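Local coordinates for protein deferrochelatase (Vibrio cholerae, PDB 5DE0) that binds heme b and probably acts as a dye-decolorizing (DyP-type) peroxidase, at residues D147-A161 with K227-G239. Numbering follows the deposited sequence.
With HEM (protoporphyrin IX containing Fe), chain F.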
ATOM      1  N   ASP B 147     -16.539  -5.225   9.719  1.00 24.91           N
ATOM      2  CA  ASP B 147     -17.244  -4.259   8.884  1.00 25.02           C
ATOM      3  C   ASP B 147     -17.936  -4.948   7.711  1.00 24.57           C
ATOM      4  O   ASP B 147     -17.301  -5.672   6.945  1.00 24.81           O
ATOM      5  CB  ASP B 147     -16.275  -3.190   8.373  1.00 24.92           C
ATOM      6  CG  ASP B 147     -16.976  -2.099   7.585  1.00 25.10           C
ATOM      7  OD1 ASP B 147     -18.172  -1.847   7.844  1.00 24.29           O
ATOM      8  OD2 ASP B 147     -16.330  -1.491   6.707  1.00 30.75           O
ATOM      9  N   GLY B 148     -19.240  -4.722   7.581  1.00 24.18           N
ATOM     10  CA  GLY B 148     -20.007  -5.292   6.488  1.00 24.87           C
ATOM     11  C   GLY B 148     -20.987  -6.365   6.926  1.00 25.40           C
ATOM     12  O   GLY B 148     -21.529  -7.094   6.095  1.00 25.61           O
ATOM     13  N   THR B 149     -21.216  -6.459   8.232  1.00 26.26           N
ATOM     14  CA  THR B 149     -22.104  -7.477   8.792  1.00 25.97           C
ATOM     15  C   THR B 149     -23.528  -7.380   8.244  1.00 26.72           C
ATOM     16  O   THR B 149     -24.099  -8.381   7.808  1.00 27.21           O
ATOM     17  CB  THR B 149     -22.153  -7.387  10.330  1.00 26.49           C
ATOM     18  OG1 THR B 149     -20.843  -7.622  10.865  1.00 25.69           O
ATOM     19  CG2 THR B 149     -23.117  -8.418  10.898  1.00 28.77           C
ATOM     20  N   GLU B 150     -24.096  -6.177   8.258  1.00 26.23           N
ATOM     21  CA  GLU B 150     -25.453  -5.972   7.761  1.00 27.67           C
ATOM     22  C   GLU B 150     -25.467  -5.445   6.329  1.00 27.52           C
ATOM     23  O   GLU B 150     -26.499  -4.988   5.840  1.00 27.18           O
ATOM     24  CB  GLU B 150     -26.220  -5.013   8.676  1.00 28.02           C
ATOM     25  CG  GLU B 150     -26.373  -5.511  10.110  1.00 29.01           C
ATOM     26  CD  GLU B 150     -27.202  -6.780  10.209  1.00 31.17           C
ATOM     27  OE1 GLU B 150     -28.108  -6.971   9.370  1.00 30.10           O
ATOM     28  OE2 GLU B 150     -26.944  -7.588  11.125  1.00 41.54           O
ATOM     29  N   ASN B 151     -24.318  -5.504   5.663  1.00 26.55           N
ATOM     30  CA  ASN B 151     -24.225  -5.106   4.264  1.00 26.65           C
ATOM     31  C   ASN B 151     -25.056  -6.056   3.406  1.00 29.17           C
ATOM     32  O   ASN B 151     -24.938  -7.276   3.549  1.00 29.15           O
ATOM     33  CB  ASN B 151     -22.763  -5.097   3.805  1.00 26.49           C
ATOM     34  CG  ASN B 151     -22.514  -4.159   2.631  1.00 25.26           C
ATOM     35  OD1 ASN B 151     -23.094  -3.075   2.547  1.00 24.95           O
ATOM     36  ND2 ASN B 151     -21.639  -4.574   1.723  1.00 25.31           N
ATOM     37  N   PRO B 152     -25.908  -5.504   2.525  1.00 28.07           N
ATOM     38  CA  PRO B 152     -26.789  -6.289   1.651  1.00 30.76           C
ATOM     39  C   PRO B 152     -26.057  -7.425   0.941  1.00 33.06           C
ATOM     40  O   PRO B 152     -24.867  -7.304   0.644  1.00 30.97           O
ATOM     41  CB  PRO B 152     -27.296  -5.252   0.648  1.00 30.20           C
ATOM     42  CG  PRO B 152     -27.291  -3.982   1.418  1.00 27.05           C
ATOM     43  CD  PRO B 152     -26.097  -4.056   2.331  1.00 25.92           C
ATOM     44  N   LYS B 153     -26.764  -8.521   0.685  1.00 34.57           N
ATOM     45  CA  LYS B 153     -26.149  -9.713   0.112  1.00 36.69           C
ATOM     46  C   LYS B 153     -26.980 -10.284  -1.034  1.00 39.18           C
ATOM     47  O   LYS B 153     -28.208 -10.207  -1.018  1.00 40.16           O
ATOM     48  CB  LYS B 153     -25.948 -10.776   1.197  1.00 38.54           C
ATOM     49  CG  LYS B 153     -24.935 -10.385   2.264  1.00 36.54           C
ATOM     50  CD  LYS B 153     -25.251 -11.033   3.605  1.00 39.73           C
ATOM     51  CE  LYS B 153     -24.232 -10.634   4.664  1.00 39.26           C
ATOM     52  NZ  LYS B 153     -24.070  -9.156   4.758  1.00 38.94           N
ATOM     53  N   ALA B 154     -26.294 -10.852  -2.023  1.00 37.92           N
ATOM     54  CA  ALA B 154     -26.934 -11.488  -3.174  1.00 39.88           C
ATOM     55  C   ALA B 154     -27.850 -10.534  -3.942  1.00 39.95           C
ATOM     56  O   ALA B 154     -27.425  -9.464  -4.370  1.00 37.78           O
ATOM     57  CB  ALA B 154     -27.712 -12.725  -2.733  1.00 42.57           C
ATOM     58  N   GLU B 155     -29.112 -10.923  -4.098  1.00 41.55           N
ATOM     59  CA  GLU B 155     -30.032 -10.221  -4.994  1.00 42.49           C
ATOM     60  C   GLU B 155     -30.418  -8.810  -4.537  1.00 39.73           C
ATOM     61  O   GLU B 155     -30.667  -7.937  -5.372  1.00 38.35           O
ATOM     62  CB  GLU B 155     -31.307 -11.048  -5.201  1.00 45.39           C
ATOM     63  CG  GLU B 155     -32.150 -11.256  -3.944  1.00 48.02           C
ATOM     64  CD  GLU B 155     -31.614 -12.360  -3.053  1.00 53.63           C
ATOM     65  OE1 GLU B 155     -31.703 -13.541  -3.449  1.00 56.81           O
ATOM     66  OE2 GLU B 155     -31.099 -12.042  -1.958  1.00 53.31           O
ATOM     67  N   LYS B 156     -30.471  -8.580  -3.228  1.00 40.74           N
ATOM     68  CA  LYS B 156     -30.928  -7.289  -2.727  1.00 40.56           C
ATOM     69  C   LYS B 156     -29.868  -6.205  -2.900  1.00 36.24           C
ATOM     70  O   LYS B 156     -30.165  -5.017  -2.788  1.00 34.91           O
ATOM     71  CB  LYS B 156     -31.356  -7.396  -1.260  1.00 43.94           C
ATOM     72  CG  LYS B 156     -30.371  -8.083  -0.334  1.00 40.25           C
ATOM     73  CD  LYS B 156     -31.056  -8.510   0.961  1.00 43.62           C
ATOM     74  CE  LYS B 156     -30.139  -9.343   1.843  1.00 42.45           C
ATOM     75  NZ  LYS B 156     -29.103  -8.523   2.520  1.00 38.28           N
ATOM     76  N   ARG B 157     -28.639  -6.618  -3.190  1.00 35.66           N
ATOM     77  CA  ARG B 157     -27.580  -5.677  -3.534  1.00 34.46           C
ATOM     78  C   ARG B 157     -27.943  -4.883  -4.786  1.00 32.09           C
ATOM     79  O   ARG B 157     -27.705  -3.677  -4.860  1.00 29.45           O
ATOM     80  CB  ARG B 157     -26.255  -6.406  -3.747  1.00 33.68           C
ATOM     81  CG  ARG B 157     -25.492  -6.661  -2.465  1.00 32.69           C
ATOM     82  CD  ARG B 157     -24.258  -7.512  -2.695  1.00 32.71           C
ATOM     83  NE  ARG B 157     -23.279  -7.282  -1.638  1.00 37.40           N
ATOM     84  CZ  ARG B 157     -22.195  -6.527  -1.776  1.00 28.94           C
ATOM     85  NH1 ARG B 157     -21.936  -5.942  -2.937  1.00 26.50           N
ATOM     86  NH2 ARG B 157     -21.362  -6.367  -0.758  1.00 27.62           N
ATOM     87  N   ALA B 158     -28.526  -5.572  -5.763  1.00 32.46           N
ATOM     88  CA  ALA B 158     -28.900  -4.955  -7.031  1.00 31.87           C
ATOM     89  C   ALA B 158     -30.000  -3.911  -6.865  1.00 31.30           C
ATOM     90  O   ALA B 158     -29.963  -2.859  -7.498  1.00 29.92           O
ATOM     91  CB  ALA B 158     -29.338  -6.027  -8.020  1.00 30.54           C
ATOM     92  N   GLU B 159     -30.978  -4.201  -6.013  1.00 33.12           N
ATOM     93  CA  GLU B 159     -32.119  -3.305  -5.845  1.00 34.80           C
ATOM     94  C   GLU B 159     -31.849  -2.213  -4.811  1.00 30.93           C
ATOM     95  O   GLU B 159     -32.628  -1.271  -4.680  1.00 30.53           O
ATOM     96  CB  GLU B 159     -33.372  -4.099  -5.464  1.00 39.93           C
ATOM     97  CG  GLU B 159     -33.242  -4.913  -4.190  1.00 39.89           C
ATOM     98  CD  GLU B 159     -34.425  -5.837  -3.969  1.00 47.18           C
ATOM     99  OE1 GLU B 159     -34.464  -6.916  -4.597  1.00 49.85           O
ATOM    100  OE2 GLU B 159     -35.317  -5.485  -3.169  1.00 48.78           O
ATOM    101  N   VAL B 160     -30.748  -2.341  -4.078  1.00 30.66           N
ATOM    102  CA  VAL B 160     -30.339  -1.304  -3.136  1.00 29.24           C
ATOM    103  C   VAL B 160     -29.372  -0.323  -3.805  1.00 27.31           C
ATOM    104  O   VAL B 160     -29.469   0.890  -3.612  1.00 26.69           O
ATOM    105  CB  VAL B 160     -29.683  -1.908  -1.866  1.00 29.39           C
ATOM    106  CG1 VAL B 160     -28.884  -0.855  -1.109  1.00 25.92           C
ATOM    107  CG2 VAL B 160     -30.738  -2.521  -0.964  1.00 29.95           C
ATOM    108  N   ALA B 161     -28.455  -0.848  -4.613  1.00 27.59           N
ATOM    109  CA  ALA B 161     -27.420  -0.018  -5.226  1.00 26.66           C
ATOM    110  C   ALA B 161     -27.861   0.630  -6.539  1.00 25.99           C
ATOM    111  O   ALA B 161     -27.567   1.799  -6.783  1.00 24.82           O
ATOM    112  CB  ALA B 161     -26.160  -0.840  -5.454  1.00 25.31           C
ATOM    113  N   LYS B 227     -39.248   1.745   6.480  1.00 56.53           N
ATOM    114  CA  LYS B 227     -38.439   0.663   5.945  1.00 51.87           C
ATOM    115  C   LYS B 227     -37.005   1.160   5.897  1.00 49.14           C
ATOM    116  O   LYS B 227     -36.744   2.300   5.504  1.00 48.31           O
ATOM    117  CB  LYS B 227     -38.924   0.226   4.559  1.00 53.62           C
ATOM    118  CG  LYS B 227     -38.909  -1.284   4.353  1.00 55.31           C
ATOM    119  CD  LYS B 227     -37.510  -1.797   4.075  1.00 59.18           C
ATOM    120  CE  LYS B 227     -37.211  -3.043   4.893  1.00 54.64           C
ATOM    121  NZ  LYS B 227     -37.009  -2.726   6.338  1.00 51.44           N
ATOM    122  N   GLY B 228     -36.080   0.305   6.315  1.00 46.88           N
ATOM    123  CA  GLY B 228     -34.690   0.690   6.482  1.00 42.41           C
ATOM    124  C   GLY B 228     -34.013   1.322   5.279  1.00 38.59           C
ATOM    125  O   GLY B 228     -34.144   0.821   4.159  1.00 38.39           O
ATOM    126  N   LEU B 229     -33.303   2.427   5.505  1.00 36.40           N
ATOM    127  CA  LEU B 229     -32.493   3.038   4.457  1.00 34.10           C
ATOM    128  C   LEU B 229     -31.226   2.227   4.290  1.00 31.77           C
ATOM    129  O   LEU B 229     -30.371   2.205   5.175  1.00 30.98           O
ATOM    130  CB  LEU B 229     -32.154   4.491   4.784  1.00 33.12           C
ATOM    131  CG  LEU B 229     -33.306   5.397   5.222  1.00 36.00           C
ATOM    132  CD1 LEU B 229     -32.807   6.814   5.577  1.00 35.10           C
ATOM    133  CD2 LEU B 229     -34.364   5.470   4.134  1.00 37.59           C
ATOM    134  N   LYS B 230     -31.122   1.537   3.161  1.00 29.77           N
ATOM    135  CA  LYS B 230     -30.007   0.629   2.947  1.00 29.25           C
ATOM    136  C   LYS B 230     -29.050   1.114   1.864  1.00 26.80           C
ATOM    137  O   LYS B 230     -29.457   1.745   0.890  1.00 25.94           O
ATOM    138  CB  LYS B 230     -30.531  -0.768   2.611  1.00 30.39           C
ATOM    139  CG  LYS B 230     -31.077  -1.494   3.827  1.00 32.95           C
ATOM    140  CD  LYS B 230     -31.763  -2.794   3.466  1.00 37.94           C
ATOM    141  CE  LYS B 230     -32.070  -3.597   4.717  1.00 40.79           C
ATOM    142  NZ  LYS B 230     -32.760  -2.773   5.748  1.00 41.19           N
ATOM    143  N   ILE B 231     -27.766   0.828   2.063  1.00 25.49           N
ATOM    144  CA  ILE B 231     -26.725   1.160   1.097  1.00 23.96           C
ATOM    145  C   ILE B 231     -25.813  -0.043   0.890  1.00 24.41           C
ATOM    146  O   ILE B 231     -25.767  -0.947   1.724  1.00 23.29           O
ATOM    147  CB  ILE B 231     -25.877   2.366   1.551  1.00 22.75           C
ATOM    148  CG1 ILE B 231     -25.130   2.038   2.844  1.00 22.36           C
ATOM    149  CG2 ILE B 231     -26.749   3.603   1.726  1.00 23.80           C
ATOM    150  CD1 ILE B 231     -24.272   3.175   3.353  1.00 22.33           C
ATOM    151  N   VAL B 232     -25.098  -0.053  -0.229  1.00 22.68           N
ATOM    152  CA  VAL B 232     -24.122  -1.097  -0.503  1.00 21.98           C
ATOM    153  C   VAL B 232     -22.715  -0.541  -0.325  1.00 21.23           C
ATOM    154  O   VAL B 232     -22.246   0.255  -1.138  1.00 20.37           O
ATOM    155  CB  VAL B 232     -24.280  -1.671  -1.924  1.00 22.89           C
ATOM    156  CG1 VAL B 232     -23.185  -2.688  -2.213  1.00 23.10           C
ATOM    157  CG2 VAL B 232     -25.656  -2.300  -2.090  1.00 25.16           C
ATOM    158  N   ARG B 233     -22.047  -0.960   0.745  1.00 21.63           N
ATOM    159  CA  ARG B 233     -20.721  -0.447   1.070  1.00 20.62           C
ATOM    160  C   ARG B 233     -19.608  -1.284   0.447  1.00 20.27           C
ATOM    161  O   ARG B 233     -19.680  -2.511   0.420  1.00 20.93           O
ATOM    162  CB  ARG B 233     -20.533  -0.388   2.588  1.00 21.16           C
ATOM    163  CG  ARG B 233     -21.420   0.630   3.289  1.00 21.66           C
ATOM    164  CD  ARG B 233     -21.423   0.408   4.794  1.00 23.24           C
ATOM    165  NE  ARG B 233     -22.183  -0.781   5.167  1.00 23.15           N
ATOM    166  CZ  ARG B 233     -21.977  -1.483   6.276  1.00 23.54           C
ATOM    167  NH1 ARG B 233     -21.023  -1.123   7.124  1.00 23.38           N
ATOM    168  NH2 ARG B 233     -22.719  -2.553   6.534  1.00 23.72           N
ATOM    169  N   HIS B 234     -18.579  -0.606  -0.051  1.00 20.75           N
ATOM    170  CA  HIS B 234     -17.409  -1.276  -0.612  1.00 19.45           C
ATOM    171  C   HIS B 234     -16.147  -0.820   0.107  1.00 19.99           C
ATOM    172  O   HIS B 234     -15.045  -0.901  -0.437  1.00 19.52           O
ATOM    173  CB  HIS B 234     -17.289  -1.000  -2.114  1.00 19.53           C
ATOM    174  CG  HIS B 234     -18.014  -1.989  -2.970  1.00 20.91           C
ATOM    175  ND1 HIS B 234     -17.496  -3.232  -3.267  1.00 19.13           N
ATOM    176  CD2 HIS B 234     -19.213  -1.923  -3.594  1.00 19.58           C
ATOM    177  CE1 HIS B 234     -18.347  -3.888  -4.036  1.00 20.51           C
ATOM    178  NE2 HIS B 234     -19.397  -3.117  -4.249  1.00 20.56           N
ATOM    179  N   SER B 235     -16.321  -0.338   1.333  1.00 19.05           N
ATOM    180  CA  SER B 235     -15.221   0.213   2.113  1.00 19.10           C
ATOM    181  C   SER B 235     -14.161  -0.831   2.420  1.00 19.61           C
ATOM    182  O   SER B 235     -14.423  -2.033   2.381  1.00 19.06           O
ATOM    183  CB  SER B 235     -15.739   0.812   3.419  1.00 19.13           C
ATOM    184  OG  SER B 235     -16.880   1.618   3.195  1.00 19.41           O
ATOM    185  N   LEU B 236     -12.961  -0.354   2.733  1.00 20.42           N
ATOM    186  CA  LEU B 236     -11.839  -1.225   3.040  1.00 20.10           C
ATOM    187  C   LEU B 236     -10.780  -0.442   3.808  1.00 20.64           C
ATOM    188  O   LEU B 236     -10.525   0.722   3.501  1.00 20.11           O
ATOM    189  CB  LEU B 236     -11.250  -1.810   1.756  1.00 22.40           C
ATOM    190  CG  LEU B 236     -10.886  -3.295   1.745  1.00 21.74           C
ATOM    191  CD1 LEU B 236     -12.037  -4.142   2.255  1.00 20.67           C
ATOM    192  CD2 LEU B 236     -10.491  -3.724   0.338  1.00 20.65           C
ATOM    193  N   PRO B 237     -10.176  -1.075   4.826  1.00 21.86           N
ATOM    194  CA  PRO B 237      -9.088  -0.471   5.603  1.00 21.30           C
ATOM    195  C   PRO B 237      -7.903  -0.086   4.717  1.00 21.85           C
ATOM    196  O   PRO B 237      -7.747  -0.652   3.639  1.00 20.27           O
ATOM    197  CB  PRO B 237      -8.700  -1.580   6.585  1.00 21.65           C
ATOM    198  CG  PRO B 237      -9.913  -2.432   6.692  1.00 22.63           C
ATOM    199  CD  PRO B 237     -10.554  -2.400   5.343  1.00 20.85           C
ATOM    200  N   TYR B 238      -7.084   0.859   5.170  1.00 21.33           N
ATOM    201  CA  TYR B 238      -5.969   1.357   4.368  1.00 22.90           C
ATOM    202  C   TYR B 238      -4.872   1.953   5.241  1.00 23.20           C
ATOM    203  O   TYR B 238      -5.068   2.176   6.435  1.00 24.19           O
ATOM    204  CB  TYR B 238      -6.452   2.426   3.387  1.00 21.67           C
ATOM    205  CG  TYR B 238      -6.648   3.774   4.055  1.00 22.62           C
ATOM    206  CD1 TYR B 238      -7.797   4.045   4.786  1.00 22.05           C
ATOM    207  CD2 TYR B 238      -5.675   4.767   3.969  1.00 23.00           C
ATOM    208  CE1 TYR B 238      -7.977   5.265   5.406  1.00 22.24           C
ATOM    209  CE2 TYR B 238      -5.848   5.990   4.590  1.00 26.04           C
ATOM    210  CZ  TYR B 238      -7.002   6.234   5.306  1.00 23.65           C
ATOM    211  OH  TYR B 238      -7.184   7.449   5.926  1.00 24.31           O
ATOM    212  N   GLY B 239      -3.725   2.231   4.628  1.00 22.71           N
ATOM    213  CA  GLY B 239      -2.718   3.074   5.244  1.00 23.34           C
ATOM    214  C   GLY B 239      -1.544   2.385   5.908  1.00 25.18           C
ATOM    215  O   GLY B 239      -1.389   1.166   5.834  1.00 23.68           O
TER
HETATM  216  CHA HEM F 401     -22.537  -0.546   9.921  1.00 24.51           C
HETATM  217  CHB HEM F 401     -23.111   3.325   7.055  1.00 23.66           C
HETATM  218  CHC HEM F 401     -18.787   5.057   8.459  1.00 23.49           C
HETATM  219  CHD HEM F 401     -17.877   0.806  10.607  1.00 24.63           C
HETATM  220  C1A HEM F 401     -23.074   0.352   9.025  1.00 24.82           C
HETATM  221  C2A HEM F 401     -24.361   0.242   8.368  1.00 25.10           C
HETATM  222  C3A HEM F 401     -24.516   1.308   7.576  1.00 24.49           C
HETATM  223  C4A HEM F 401     -23.334   2.133   7.705  1.00 23.72           C
HETATM  224  CMA HEM F 401     -25.732   1.625   6.678  1.00 23.93           C
HETATM  225  CAA HEM F 401     -25.371  -0.911   8.558  1.00 24.63           C
HETATM  226  CBA HEM F 401     -26.497  -0.428   9.471  1.00 26.60           C
HETATM  227  CGA HEM F 401     -27.411  -1.574   9.810  1.00 26.68           C
HETATM  228  O1A HEM F 401     -27.047  -2.386  10.699  1.00 26.84           O
HETATM  229  O2A HEM F 401     -28.502  -1.668   9.193  1.00 27.26           O
HETATM  230  C1B HEM F 401     -22.037   4.163   7.252  1.00 23.33           C
HETATM  231  C2B HEM F 401     -21.940   5.526   6.780  1.00 23.47           C
HETATM  232  C3B HEM F 401     -20.758   6.016   7.151  1.00 23.67           C
HETATM  233  C4B HEM F 401     -20.047   4.980   7.891  1.00 22.62           C
HETATM  234  CMB HEM F 401     -23.014   6.286   5.969  1.00 22.57           C
HETATM  235  CAB HEM F 401     -20.305   7.455   6.815  1.00 21.91           C
HETATM  236  CBB HEM F 401     -19.102   7.920   7.143  1.00 23.47           C
HETATM  237  C1C HEM F 401     -18.139   4.046   9.138  1.00 23.69           C
HETATM  238  C2C HEM F 401     -16.785   4.088   9.662  1.00 24.21           C
HETATM  239  C3C HEM F 401     -16.539   2.904  10.255  1.00 24.32           C
HETATM  240  C4C HEM F 401     -17.731   2.089  10.127  1.00 24.78           C
HETATM  241  CMC HEM F 401     -15.843   5.307   9.522  1.00 22.87           C
HETATM  242  CAC HEM F 401     -15.271   2.388  10.983  1.00 23.95           C
HETATM  243  CBC HEM F 401     -14.186   3.124  11.241  1.00 25.54           C
HETATM  244  C1D HEM F 401     -19.056   0.100  10.734  1.00 24.16           C
HETATM  245  C2D HEM F 401     -19.254  -1.045  11.593  1.00 24.82           C
HETATM  246  C3D HEM F 401     -20.712  -1.471  11.377  1.00 24.26           C
HETATM  247  C4D HEM F 401     -21.247  -0.538  10.410  1.00 24.13           C
HETATM  248  CMD HEM F 401     -18.222  -1.706  12.532  1.00 24.94           C
HETATM  249  CAD HEM F 401     -21.447  -2.642  12.059  1.00 24.58           C
HETATM  250  CBD HEM F 401     -21.241  -3.934  11.276  1.00 24.72           C
HETATM  251  CGD HEM F 401     -21.878  -3.820   9.916  1.00 25.80           C
HETATM  252  O1D HEM F 401     -21.146  -3.535   8.934  1.00 24.26           O
HETATM  253  O2D HEM F 401     -23.116  -4.016   9.809  1.00 25.58           O
HETATM  254  NA  HEM F 401     -22.475   1.519   8.596  1.00 25.41           N
HETATM  255  NB  HEM F 401     -20.866   3.863   7.927  1.00 24.74           N
HETATM  256  NC  HEM F 401     -18.683   2.813   9.444  1.00 25.38           N
HETATM  257  ND  HEM F 401     -20.245   0.363  10.062  1.00 25.53           N
HETATM  258 FE   HEM F 401     -20.591   2.162   9.089  1.00 29.49          FE
HETATM  259  O   HOH W   1     -19.028   0.756   7.220  1.00 24.21           O
HETATM  260  O   HOH W   2     -14.491  -2.838   5.182  1.00 24.21           O
HETATM  261  O   HOH W   3     -24.768  -1.781   4.550  1.00 24.21           O
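O1D of one heme propionate is gripped from both segments: by the backbone N of G148 at 2.6 Å, and by NH1 and NH2 of R233. The other oxygen, O2D, takes the backbone N of E150. The R233 chain bends at chi3 and turns one guanidinium face to the porphyrin edge, heme C1A lying 3.1 Å from its plane and offset toward the rim of the group. NH1 also makes a salt bridge to D147, 3.0 Å from OD1, the carboxylate turned 58° out of the guanidinium plane; water 1 links the same two groups. The propionate and the D147 carboxylate together hold the guanidinium in place.

Behind it, N151 ties the loop to the strand. Its CG stands anti to the backbone N (chi1 -155°), which carries OD1 to the R233 backbone N, 3.0 Å away in an almost straight bond of 174°; ND2 returns a weak bond to R233 O. Water 3 bridges OD1 to R233 NE, so the residue that anchors the strand also steadies the arginine side chain.

Farther from the heme the contact turns apolar. V232 CG2 rests against both V160 CG1 and A161 CB, 3.7 Å from each, while its CG1 lies over one face of the R157 guanidinium, whose NH1 hydrogen-bonds L12 O and whose NH2 makes a salt bridge to E14. Helix 155-161 packs against the start of strand 232-239, an outermost strand, within this chain, of the C-terminal antiparallel sheet, and the loop before the helix carries D147 and G148 of the GXXDG motif that marks the distal heme pocket of DyP-type peroxidases.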